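PDB 4OLP: GrpU microcompartment shell protein from Pectobacterium wasabiae, which forms hexameric tiles of the shell of a glycyl-radical propanediol microcompartment and binds an iron-sulfur cluster, probably for electron transport across that shell. Local coordinates for the interface of chains A and B. Numbering follows the deposited sequence. Chains: chain A/B, GrpU microcompartment shell protein.

Contact 1: the interface of chains A and B. Residues chain A 45, 48-49; chain B 2-4, 39, 41.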
ATOM      1  N   PRO A  45      12.223  -4.417 -12.629  1.00 81.42           N
ATOM      2  CA  PRO A  45      13.181  -5.083 -13.527  1.00 80.59           C
ATOM      3  C   PRO A  45      14.433  -4.244 -13.835  1.00 84.72           C
ATOM      4  O   PRO A  45      15.563  -4.759 -13.776  1.00 81.88           O
ATOM      5  CB  PRO A  45      12.353  -5.333 -14.777  1.00 83.63           C
ATOM      6  CG  PRO A  45      10.952  -5.468 -14.252  1.00 83.50           C
ATOM      7  CD  PRO A  45      10.850  -4.455 -13.159  1.00 77.92           C
ATOM      8  N   TYR A  48      17.058  -4.010 -10.802  1.00 87.80           N
ATOM      9  CA  TYR A  48      17.999  -5.113 -10.600  1.00 85.81           C
ATOM     10  C   TYR A  48      18.938  -5.243 -11.752  1.00 79.01           C
ATOM     11  O   TYR A  48      20.088  -5.624 -11.562  1.00 81.49           O
ATOM     12  CB  TYR A  48      17.261  -6.425 -10.371  1.00 84.91           C
ATOM     13  CG  TYR A  48      16.519  -6.419  -9.079  1.00 86.38           C
ATOM     14  CD1 TYR A  48      17.202  -6.241  -7.881  1.00 93.03           C
ATOM     15  CD2 TYR A  48      15.147  -6.540  -9.036  1.00 90.79           C
ATOM     16  CE1 TYR A  48      16.535  -6.209  -6.675  1.00 98.55           C
ATOM     17  CE2 TYR A  48      14.466  -6.516  -7.826  1.00 98.06           C
ATOM     18  CZ  TYR A  48      15.169  -6.355  -6.652  1.00 99.95           C
ATOM     19  OH  TYR A  48      14.525  -6.313  -5.444  1.00107.85           O
ATOM     20  N   PHE A  49      18.466  -4.891 -12.939  1.00 76.82           N
ATOM     21  CA  PHE A  49      19.346  -4.871 -14.094  1.00 81.33           C
ATOM     22  C   PHE A  49      20.469  -3.874 -13.868  1.00 83.14           C
ATOM     23  O   PHE A  49      21.640  -4.214 -13.997  1.00 87.47           O
ATOM     24  CB  PHE A  49      18.596  -4.543 -15.378  1.00 83.63           C
ATOM     25  CG  PHE A  49      19.480  -4.521 -16.592  1.00 87.77           C
ATOM     26  CD1 PHE A  49      19.889  -5.700 -17.198  1.00 92.00           C
ATOM     27  CD2 PHE A  49      19.909  -3.324 -17.131  1.00 94.36           C
ATOM     28  CE1 PHE A  49      20.708  -5.682 -18.322  1.00 89.51           C
ATOM     29  CE2 PHE A  49      20.721  -3.303 -18.258  1.00 94.46           C
ATOM     30  CZ  PHE A  49      21.123  -4.483 -18.846  1.00 87.12           C
TER
ATOM     31  N   LYS B   2       6.567  -4.349 -18.097  1.00115.28           N
ATOM     32  CA  LYS B   2       7.971  -3.953 -18.391  1.00124.46           C
ATOM     33  C   LYS B   2       8.897  -5.114 -18.051  1.00122.92           C
ATOM     34  O   LYS B   2       8.862  -5.621 -16.934  1.00120.73           O
ATOM     35  CB  LYS B   2       8.368  -2.674 -17.629  1.00126.88           C
ATOM     36  CG  LYS B   2       9.794  -2.190 -18.007  1.00126.72           C
ATOM     37  CD  LYS B   2       9.878  -1.419 -19.318  1.00129.17           C
ATOM     38  CE  LYS B   2      11.350  -1.305 -19.796  1.00128.59           C
ATOM     39  NZ  LYS B   2      11.669  -2.438 -20.717  1.00126.98           N
ATOM     40  N   LYS B   3       9.725  -5.511 -19.017  1.00120.86           N
ATOM     41  CA  LYS B   3      10.561  -6.697 -18.892  1.00112.69           C
ATOM     42  C   LYS B   3      12.058  -6.447 -19.077  1.00103.17           C
ATOM     43  O   LYS B   3      12.484  -5.494 -19.720  1.00 99.67           O
ATOM     44  CB  LYS B   3      10.086  -7.763 -19.873  1.00115.44           C
ATOM     45  CG  LYS B   3      10.465  -7.489 -21.314  1.00126.31           C
ATOM     46  CD  LYS B   3       9.784  -8.420 -22.295  1.00138.26           C
ATOM     47  CE  LYS B   3      10.223  -8.076 -23.704  1.00146.46           C
ATOM     48  NZ  LYS B   3       9.458  -8.830 -24.731  1.00146.08           N
ATOM     49  N   ARG B   4      12.859  -7.333 -18.510  1.00 95.26           N
ATOM     50  CA  ARG B   4      14.299  -7.147 -18.513  1.00 92.25           C
ATOM     51  C   ARG B   4      15.005  -8.483 -18.248  1.00 84.58           C
ATOM     52  O   ARG B   4      14.482  -9.360 -17.545  1.00 93.25           O
ATOM     53  CB  ARG B   4      14.626  -6.054 -17.530  1.00 94.08           C
ATOM     54  CG  ARG B   4      16.035  -5.540 -17.526  1.00101.65           C
ATOM     55  CD  ARG B   4      16.318  -4.569 -18.674  1.00111.08           C
ATOM     56  NE  ARG B   4      15.561  -3.319 -18.612  1.00115.44           N
ATOM     57  CZ  ARG B   4      15.811  -2.296 -19.422  1.00114.76           C
ATOM     58  NH1 ARG B   4      16.812  -2.373 -20.291  1.00114.07           N
ATOM     59  NH2 ARG B   4      15.081  -1.195 -19.344  1.00114.07           N
ATOM     60  N   LEU B  39      13.175 -10.812 -15.727  1.00 68.85           N
ATOM     61  CA  LEU B  39      12.353 -10.176 -14.738  1.00 72.95           C
ATOM     62  C   LEU B  39      11.247  -9.517 -15.488  1.00 79.12           C
ATOM     63  O   LEU B  39      11.498  -8.736 -16.393  1.00 84.40           O
ATOM     64  CB  LEU B  39      13.148  -9.134 -13.962  1.00 73.21           C
ATOM     65  CG  LEU B  39      14.338  -9.694 -13.192  1.00 77.61           C
ATOM     66  CD1 LEU B  39      15.180  -8.575 -12.608  1.00 82.25           C
ATOM     67  CD2 LEU B  39      13.858 -10.622 -12.082  1.00 78.85           C
ATOM     68  N   MET B  41       7.129  -7.769 -14.887  1.00 89.29           N
ATOM     69  CA  MET B  41       6.062  -7.358 -13.969  1.00 92.48           C
ATOM     70  C   MET B  41       4.707  -7.747 -14.525  1.00 91.95           C
ATOM     71  O   MET B  41       4.365  -7.395 -15.654  1.00 99.36           O
ATOM     72  CB  MET B  41       6.152  -5.876 -13.685  1.00 97.74           C
ATOM     73  CG  MET B  41       7.214  -5.594 -12.652  1.00106.30           C
ATOM     74  SD  MET B  41       7.114  -3.950 -11.938  1.00122.62           S
ATOM     75  CE  MET B  41       7.127  -2.927 -13.412  1.00124.57           C
TER
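A:Pro45, in the first turn of helix 44-56, packs its ring against strands 3-7 and 36-42 of chain B, and it has more surface hidden by chain B (66 Å²) than any other residue of this patch. Three ring carbons point to different neighbours. CB of A:Pro45 lies 3.6 Å from CB of B:Arg4. CG of A:Pro45 faces the backbone carbonyl O of B:Lys2 at 3.4 Å. CD of A:Pro45 meets CG of B:Met41 at 3.8 Å, the methionine chain crossing the ring at about a right angle.

A second kind of contact is between an arginine stem and an aromatic ring. CG of A:Phe49 is anti to the backbone N (chi1 -180°), which carries the phenyl ring past the B:Arg4 side chain. There CG of B:Arg4 touches CB of A:Phe49 at 3.5 Å, and CD of B:Arg4 stands 3.8 Å above the ring plane, displaced toward the rim. Bends at chi2 and chi3 leave the guanidinium 26° from parallel with the ring; it is the aliphatic CD, not the guanidinium, that lies over the ring.

Apolar packing completes the patch one helical turn on from the proline: CD1 of B:Leu39 rests against CB of A:Tyr48 at 3.7 Å, the two side chains roughly perpendicular. With a helix laid against two strands, the site is likely to seat one subunit of the BMC-type hexamer against its neighbour.

Contact 2: the interface of chains A and B. Residues chain A 48; chain B 6, 16-17, 20, 39, 65.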
ATOM      1  N   TYR A  48      17.058  -4.010 -10.802  1.00 87.80           N
ATOM      2  CA  TYR A  48      17.999  -5.113 -10.600  1.00 85.81           C
ATOM      3  C   TYR A  48      18.938  -5.243 -11.752  1.00 79.01           C
ATOM      4  O   TYR A  48      20.088  -5.624 -11.562  1.00 81.49           O
ATOM      5  CB  TYR A  48      17.261  -6.425 -10.371  1.00 84.91           C
ATOM      6  CG  TYR A  48      16.519  -6.419  -9.079  1.00 86.38           C
ATOM      7  CD1 TYR A  48      17.202  -6.241  -7.881  1.00 93.03           C
ATOM      8  CD2 TYR A  48      15.147  -6.540  -9.036  1.00 90.79           C
ATOM      9  CE1 TYR A  48      16.535  -6.209  -6.675  1.00 98.55           C
ATOM     10  CE2 TYR A  48      14.466  -6.516  -7.826  1.00 98.06           C
ATOM     11  CZ  TYR A  48      15.169  -6.355  -6.652  1.00 99.95           C
ATOM     12  OH  TYR A  48      14.525  -6.313  -5.444  1.00107.85           O
TER
ATOM     13  N   ILE B   6      18.719 -10.273 -17.325  1.00 74.14           N
ATOM     14  CA  ILE B   6      20.057 -10.066 -16.820  1.00 76.58           C
ATOM     15  C   ILE B   6      20.874 -11.238 -17.303  1.00 76.33           C
ATOM     16  O   ILE B   6      20.632 -12.371 -16.898  1.00 70.25           O
ATOM     17  CB  ILE B   6      20.073  -9.995 -15.282  1.00 78.94           C
ATOM     18  CG1 ILE B   6      19.322  -8.757 -14.821  1.00 79.03           C
ATOM     19  CG2 ILE B   6      21.503  -9.974 -14.741  1.00 80.43           C
ATOM     20  CD1 ILE B   6      18.862  -8.814 -13.381  1.00 80.84           C
ATOM     21  N   MET B  16      20.843 -10.567  -3.887  1.00 93.71           N
ATOM     22  CA  MET B  16      19.816  -9.525  -3.752  1.00 96.74           C
ATOM     23  C   MET B  16      18.435 -10.088  -4.032  1.00 92.76           C
ATOM     24  O   MET B  16      17.457  -9.776  -3.339  1.00 94.26           O
ATOM     25  CB  MET B  16      20.103  -8.341  -4.687  1.00 97.50           C
ATOM     26  CG  MET B  16      21.095  -7.355  -4.099  1.00114.64           C
ATOM     27  SD  MET B  16      21.750  -6.123  -5.252  1.00136.55           S
ATOM     28  CE  MET B  16      20.311  -5.107  -5.585  1.00134.62           C
ATOM     29  N   LEU B  17      18.370 -10.918  -5.060  1.00 91.86           N
ATOM     30  CA  LEU B  17      17.112 -11.522  -5.467  1.00 91.45           C
ATOM     31  C   LEU B  17      16.647 -12.553  -4.460  1.00 87.92           C
ATOM     32  O   LEU B  17      15.466 -12.577  -4.151  1.00 90.07           O
ATOM     33  CB  LEU B  17      17.228 -12.137  -6.860  1.00 86.91           C
ATOM     34  CG  LEU B  17      17.329 -11.083  -7.972  1.00 87.17           C
ATOM     35  CD1 LEU B  17      17.712 -11.743  -9.281  1.00 90.52           C
ATOM     36  CD2 LEU B  17      16.034 -10.302  -8.155  1.00 88.17           C
ATOM     37  N   ARG B  20      14.787 -11.361  -1.629  1.00 80.58           N
ATOM     38  CA  ARG B  20      13.451 -10.924  -1.943  1.00 83.83           C
ATOM     39  C   ARG B  20      12.518 -12.026  -2.431  1.00 81.62           C
ATOM     40  O   ARG B  20      11.433 -11.726  -2.954  1.00 81.13           O
ATOM     41  CB  ARG B  20      13.492  -9.841  -2.994  1.00 90.90           C
ATOM     42  CG  ARG B  20      13.728  -8.437  -2.473  1.00107.51           C
ATOM     43  CD  ARG B  20      12.499  -7.720  -3.001  1.00122.73           C
ATOM     44  NE  ARG B  20      12.461  -6.266  -3.078  1.00137.38           N
ATOM     45  CZ  ARG B  20      11.702  -5.603  -3.959  1.00139.47           C
ATOM     46  NH1 ARG B  20      10.967  -6.254  -4.861  1.00132.53           N
ATOM     47  NH2 ARG B  20      11.686  -4.276  -3.964  1.00144.44           N
ATOM     48  N   LEU B  39      13.175 -10.812 -15.727  1.00 68.85           N
ATOM     49  CA  LEU B  39      12.353 -10.176 -14.738  1.00 72.95           C
ATOM     50  C   LEU B  39      11.247  -9.517 -15.488  1.00 79.12           C
ATOM     51  O   LEU B  39      11.498  -8.736 -16.393  1.00 84.40           O
ATOM     52  CB  LEU B  39      13.148  -9.134 -13.962  1.00 73.21           C
ATOM     53  CG  LEU B  39      14.338  -9.694 -13.192  1.00 77.61           C
ATOM     54  CD1 LEU B  39      15.180  -8.575 -12.608  1.00 82.25           C
ATOM     55  CD2 LEU B  39      13.858 -10.622 -12.082  1.00 78.85           C
ATOM     56  N   ILE B  65       8.994 -12.248  -6.854  1.00 91.80           N
ATOM     57  CA  ILE B  65       9.866 -11.295  -6.181  1.00 87.80           C
ATOM     58  C   ILE B  65       8.959 -10.259  -5.531  1.00 90.98           C
ATOM     59  O   ILE B  65       8.031  -9.746  -6.187  1.00 88.35           O
ATOM     60  CB  ILE B  65      10.802 -10.616  -7.204  1.00 91.98           C
ATOM     61  CG1 ILE B  65      11.667 -11.659  -7.932  1.00 96.37           C
ATOM     62  CG2 ILE B  65      11.691  -9.579  -6.551  1.00 92.43           C
ATOM     63  CD1 ILE B  65      12.546 -12.511  -7.033  1.00 95.68           C
TER
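A:Tyr48 has helical backbone angles within helix 44-56 and reaches B:Leu17 and B:Met16, themselves helical in helix 11-19, while B:Leu39 and B:Ile65 approach from strands 36-42 and 60-65. The tyrosine loses 113 Å² of surface here, well above any other residue of the patch. Its CG is anti to the carbonyl carbon (chi1 -67°), which sends the ring away from its own helix into the pocket of chain B.

One face of the ring is capped by a methyl group: CD2 of B:Leu17 sits over the ring centre, 3.9 Å from the centroid, in a CH-pi contact. The terminal methyl of B:Met16 comes to the CD1-CE1 side of the ring, with CE of B:Met16 4.0 Å from CD1 of A:Tyr48; the bend at chi3 turns that methyl toward the tyrosine. B:Leu39 adds its methyl near CB, and CD1 of B:Ile6 lies 3.9 Å from the backbone O of A:Tyr48. This socket probably strengthens the hold between neighbouring subunits.

At the far end of the ring is the phenol. The guanidinium of B:Arg20 stands nearly perpendicular to the aromatic plane, at 89°, and turns a face to the hydroxyl. OH of A:Tyr48 lies 3.1 Å from NE of B:Arg20, but above the guanidinium plane and toward its rim, a poor direction for an N-H bond.

Contact 3: the interface of chains A and B. Residues chain A 52, 55-56; chain B 9-10, 12-13.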
ATOM      1  N   ASP A  52      22.935  -4.807 -10.898  1.00 96.22           N
ATOM      2  CA  ASP A  52      23.817  -5.903 -11.343  1.00 91.36           C
ATOM      3  C   ASP A  52      24.997  -5.323 -12.131  1.00 90.62           C
ATOM      4  O   ASP A  52      26.159  -5.725 -11.968  1.00 85.42           O
ATOM      5  CB  ASP A  52      23.011  -6.839 -12.216  1.00 89.45           C
ATOM      6  CG  ASP A  52      23.870  -7.827 -12.969  1.00 96.68           C
ATOM      7  OD1 ASP A  52      24.289  -8.832 -12.344  1.00 86.03           O
ATOM      8  OD2 ASP A  52      24.075  -7.624 -14.194  1.00 97.29           O
ATOM      9  N   SER A  55      27.360  -3.977  -9.612  1.00 93.99           N
ATOM     10  CA  SER A  55      28.081  -5.027  -8.926  1.00 98.27           C
ATOM     11  C   SER A  55      29.218  -5.537  -9.813  1.00104.56           C
ATOM     12  O   SER A  55      30.253  -5.977  -9.310  1.00112.73           O
ATOM     13  CB  SER A  55      27.140  -6.145  -8.543  1.00 91.80           C
ATOM     14  OG  SER A  55      26.792  -6.899  -9.669  1.00 89.11           O
ATOM     15  N   LYS A  56      29.038  -5.447 -11.132  1.00 98.34           N
ATOM     16  CA  LYS A  56      30.101  -5.809 -12.076  1.00 97.65           C
ATOM     17  C   LYS A  56      31.132  -4.675 -12.172  1.00105.86           C
ATOM     18  O   LYS A  56      32.282  -4.917 -12.516  1.00 99.51           O
ATOM     19  CB  LYS A  56      29.527  -6.154 -13.449  1.00 91.85           C
ATOM     20  CG  LYS A  56      28.716  -7.417 -13.440  1.00 88.82           C
ATOM     21  CD  LYS A  56      27.865  -7.543 -14.684  1.00 91.90           C
ATOM     22  CE  LYS A  56      27.218  -8.916 -14.756  1.00 98.39           C
ATOM     23  NZ  LYS A  56      26.030  -8.943 -15.657  1.00100.31           N
TER
ATOM     24  N   PRO B   9      24.438 -13.083 -14.397  1.00 74.39           N
ATOM     25  CA  PRO B   9      24.327 -12.277 -13.202  1.00 76.43           C
ATOM     26  C   PRO B   9      25.447 -12.534 -12.219  1.00 77.40           C
ATOM     27  O   PRO B   9      25.981 -13.617 -12.152  1.00 77.13           O
ATOM     28  CB  PRO B   9      22.998 -12.722 -12.605  1.00 74.37           C
ATOM     29  CG  PRO B   9      22.818 -14.099 -13.103  1.00 73.31           C
ATOM     30  CD  PRO B   9      23.352 -14.064 -14.491  1.00 73.70           C
ATOM     31  N   THR B  10      25.784 -11.504 -11.468  1.00 87.62           N
ATOM     32  CA  THR B  10      26.769 -11.558 -10.398  1.00 92.63           C
ATOM     33  C   THR B  10      26.271 -12.484  -9.281  1.00 85.33           C
ATOM     34  O   THR B  10      25.088 -12.778  -9.212  1.00 80.11           O
ATOM     35  CB  THR B  10      26.944 -10.105  -9.890  1.00104.92           C
ATOM     36  OG1 THR B  10      27.528  -9.297 -10.928  1.00107.24           O
ATOM     37  CG2 THR B  10      27.789 -10.008  -8.637  1.00114.57           C
ATOM     38  N   GLU B  12      26.435 -11.409  -6.110  1.00 92.64           N
ATOM     39  CA  GLU B  12      25.685 -10.332  -5.422  1.00102.69           C
ATOM     40  C   GLU B  12      24.295 -10.082  -5.994  1.00101.90           C
ATOM     41  O   GLU B  12      23.352  -9.767  -5.261  1.00103.54           O
ATOM     42  CB  GLU B  12      26.448  -9.008  -5.459  1.00110.62           C
ATOM     43  CG  GLU B  12      27.734  -8.989  -4.651  1.00126.60           C
ATOM     44  CD  GLU B  12      28.394  -7.618  -4.594  1.00139.51           C
ATOM     45  OE1 GLU B  12      27.829  -6.618  -5.111  1.00143.46           O
ATOM     46  OE2 GLU B  12      29.505  -7.550  -4.021  1.00154.63           O
ATOM     47  N   THR B  13      24.163 -10.165  -7.308  1.00 97.95           N
ATOM     48  CA  THR B  13      22.853  -9.980  -7.912  1.00 95.62           C
ATOM     49  C   THR B  13      21.932 -11.106  -7.454  1.00 89.06           C
ATOM     50  O   THR B  13      20.760 -10.871  -7.098  1.00 87.27           O
ATOM     51  CB  THR B  13      22.943  -9.932  -9.442  1.00 96.23           C
ATOM     52  OG1 THR B  13      23.721  -8.796  -9.835  1.00102.37           O
ATOM     53  CG2 THR B  13      21.556  -9.838 -10.067  1.00 95.19           C
TER
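A polar subunit-subunit interface joins the C-terminal end of helix 44-56 of chain A to the loop before helix 11-19 of chain B and the first turn of that helix, tying neighbouring copies together in the six-membered assembly. A:Asp52 meets B:Thr13 and B:Thr10. With CG of A:Asp52 anti to the backbone N (chi1 168°), the carboxylate extends toward chain B, and its OD1 accepts two bonds. The hydroxyl OG1 of B:Thr13 donates to the anti lone pair of OD1 of A:Asp52 at 2.6 Å. The backbone N of B:Thr10 reaches OD1 of A:Asp52 at 3.2 Å, nearly along the C-O axis and almost straight at the hydrogen (171°).

The other carboxylate oxygen is held within chain A. NZ of A:Lys56 makes a salt bridge to the syn lone pair of OD2 of A:Asp52 at 2.8 Å. With both oxygens engaged, rotation of the carboxylate should be restricted, and the lysine would be expected to favour its charged form.

A:Ser55 links the chains beside it. Its OG is hydrogen-bonded to OG1 of B:Thr10 at 2.8 Å, a bond in which either hydroxyl may be the donor, and also donates to the backbone O of A:Asp52 at 2.7 Å, which places the hydroxyl. The stem of A:Lys56 runs antiparallel past B:Thr10, and CB of A:Ser55 lies 3.5 Å from OE1 of B:Glu12. Through its directional bonds, the site probably sets how the end of helix 44-56 meets the N-terminal part of helix 11-19 in the adjoining subunit.

Contact 4: the interface of chains A and B. Residues chain A 43-45, 72; chain B 2, 41.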
ATOM      1  N   PRO A  43      11.440   1.171 -12.397  1.00 83.62           N
ATOM      2  CA  PRO A  43      10.650  -0.061 -12.238  1.00 81.26           C
ATOM      3  C   PRO A  43      11.555  -1.207 -11.778  1.00 77.72           C
ATOM      4  O   PRO A  43      12.775  -1.147 -11.977  1.00 77.35           O
ATOM      5  CB  PRO A  43      10.103  -0.328 -13.650  1.00 84.84           C
ATOM      6  CG  PRO A  43      10.384   0.897 -14.451  1.00 88.07           C
ATOM      7  CD  PRO A  43      11.541   1.588 -13.807  1.00 85.28           C
ATOM      8  N   VAL A  44      10.997  -2.254 -11.187  1.00 78.68           N
ATOM      9  CA  VAL A  44      11.882  -3.212 -10.497  1.00 82.17           C
ATOM     10  C   VAL A  44      12.747  -4.030 -11.454  1.00 84.34           C
ATOM     11  O   VAL A  44      13.899  -4.296 -11.144  1.00 89.87           O
ATOM     12  CB  VAL A  44      11.193  -4.096  -9.410  1.00 83.28           C
ATOM     13  CG1 VAL A  44       9.826  -3.538  -9.010  1.00 84.41           C
ATOM     14  CG2 VAL A  44      11.111  -5.572  -9.808  1.00 83.28           C
ATOM     15  N   PRO A  45      12.223  -4.417 -12.629  1.00 81.42           N
ATOM     16  CA  PRO A  45      13.181  -5.083 -13.527  1.00 80.59           C
ATOM     17  C   PRO A  45      14.433  -4.244 -13.835  1.00 84.72           C
ATOM     18  O   PRO A  45      15.563  -4.759 -13.776  1.00 81.88           O
ATOM     19  CB  PRO A  45      12.353  -5.333 -14.777  1.00 83.63           C
ATOM     20  CG  PRO A  45      10.952  -5.468 -14.252  1.00 83.50           C
ATOM     21  CD  PRO A  45      10.850  -4.455 -13.159  1.00 77.92           C
ATOM     22  N   HIS A  72       5.740  -2.360  -8.671  1.00139.93           N
ATOM     23  CA  HIS A  72       5.907  -0.954  -8.351  1.00134.23           C
ATOM     24  C   HIS A  72       7.172  -0.350  -8.979  1.00128.53           C
ATOM     25  O   HIS A  72       8.010  -1.033  -9.577  1.00118.52           O
ATOM     26  CB  HIS A  72       5.922  -0.770  -6.826  1.00132.98           C
ATOM     27  CG  HIS A  72       4.559  -0.654  -6.217  1.00138.26           C
ATOM     28  ND1 HIS A  72       4.161   0.449  -5.489  1.00136.28           N
ATOM     29  CD2 HIS A  72       3.498  -1.498  -6.233  1.00135.81           C
ATOM     30  CE1 HIS A  72       2.916   0.276  -5.080  1.00134.85           C
ATOM     31  NE2 HIS A  72       2.491  -0.896  -5.517  1.00136.58           N
TER
ATOM     32  N   LYS B   2       6.567  -4.349 -18.097  1.00115.28           N
ATOM     33  CA  LYS B   2       7.971  -3.953 -18.391  1.00124.46           C
ATOM     34  C   LYS B   2       8.897  -5.114 -18.051  1.00122.92           C
ATOM     35  O   LYS B   2       8.862  -5.621 -16.934  1.00120.73           O
ATOM     36  CB  LYS B   2       8.368  -2.674 -17.629  1.00126.88           C
ATOM     37  CG  LYS B   2       9.794  -2.190 -18.007  1.00126.72           C
ATOM     38  CD  LYS B   2       9.878  -1.419 -19.318  1.00129.17           C
ATOM     39  CE  LYS B   2      11.350  -1.305 -19.796  1.00128.59           C
ATOM     40  NZ  LYS B   2      11.669  -2.438 -20.717  1.00126.98           N
ATOM     41  N   MET B  41       7.129  -7.769 -14.887  1.00 89.29           N
ATOM     42  CA  MET B  41       6.062  -7.358 -13.969  1.00 92.48           C
ATOM     43  C   MET B  41       4.707  -7.747 -14.525  1.00 91.95           C
ATOM     44  O   MET B  41       4.365  -7.395 -15.654  1.00 99.36           O
ATOM     45  CB  MET B  41       6.152  -5.876 -13.685  1.00 97.74           C
ATOM     46  CG  MET B  41       7.214  -5.594 -12.652  1.00106.30           C
ATOM     47  SD  MET B  41       7.114  -3.950 -11.938  1.00122.62           S
ATOM     48  CE  MET B  41       7.127  -2.927 -13.412  1.00124.57           C
TER
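B:Met41 meets A:Pro43, A:Val44 and A:His72 with its outer atoms and, at 60 Å² hidden, is the most buried residue of the patch. It projects from strand 36-42 with CG anti to the carbonyl carbon (chi1 -80°), and a bend at chi3 (-54°) folds the methyl back, so that sulfur and methyl serve different partners. CE of B:Met41 lies 4.0 Å from CB of A:Pro43, while SD of B:Met41 is 4.0 Å from CG1 of A:Val44, their side chains meeting at a slant.

A:Pro43 ranks next with 28 Å² hidden. It ends strand 36-43 just before helix 44-56 begins, and its contact with the methionine methyl therefore falls where the chain turns from strand to helix. The neighbouring A:Pro45 continues this apolar surface from the first turn of the helix.

B:Lys2, with 23 Å² hidden, flanks the methionine at the N-terminal end of chain B. It is the backbone of A:His72, not its imidazole, that borders the sulfur: SD of B:Met41 is 3.9 Å from O of A:His72, a distance consistent with van der Waals contact. By packing a flexible thioether against the strand-to-helix turn and the A:His72 backbone, the site probably extends the apolar contact between the two subunits.

Helix 44-56 of chain A runs through all four contacts, and its successive turns meet different parts of chain B. Contact 1 and contact 4 overlap, their C-alpha centres about 5 Å apart, and share A:Pro45, B:Lys2 and B:Met41. Contact 2 lies about 8 Å from contact 1, joined to it by A:Tyr48 and B:Leu39, and about 10 Å from contact 3. Contacts 3 and 4 are the farthest apart, at about 18 Å. The four pass from mainly apolar packing at one end to hydrogen bonds at the other, and because the interface is not two-fold, the same two unlike surfaces can repeat around the six-subunit assembly.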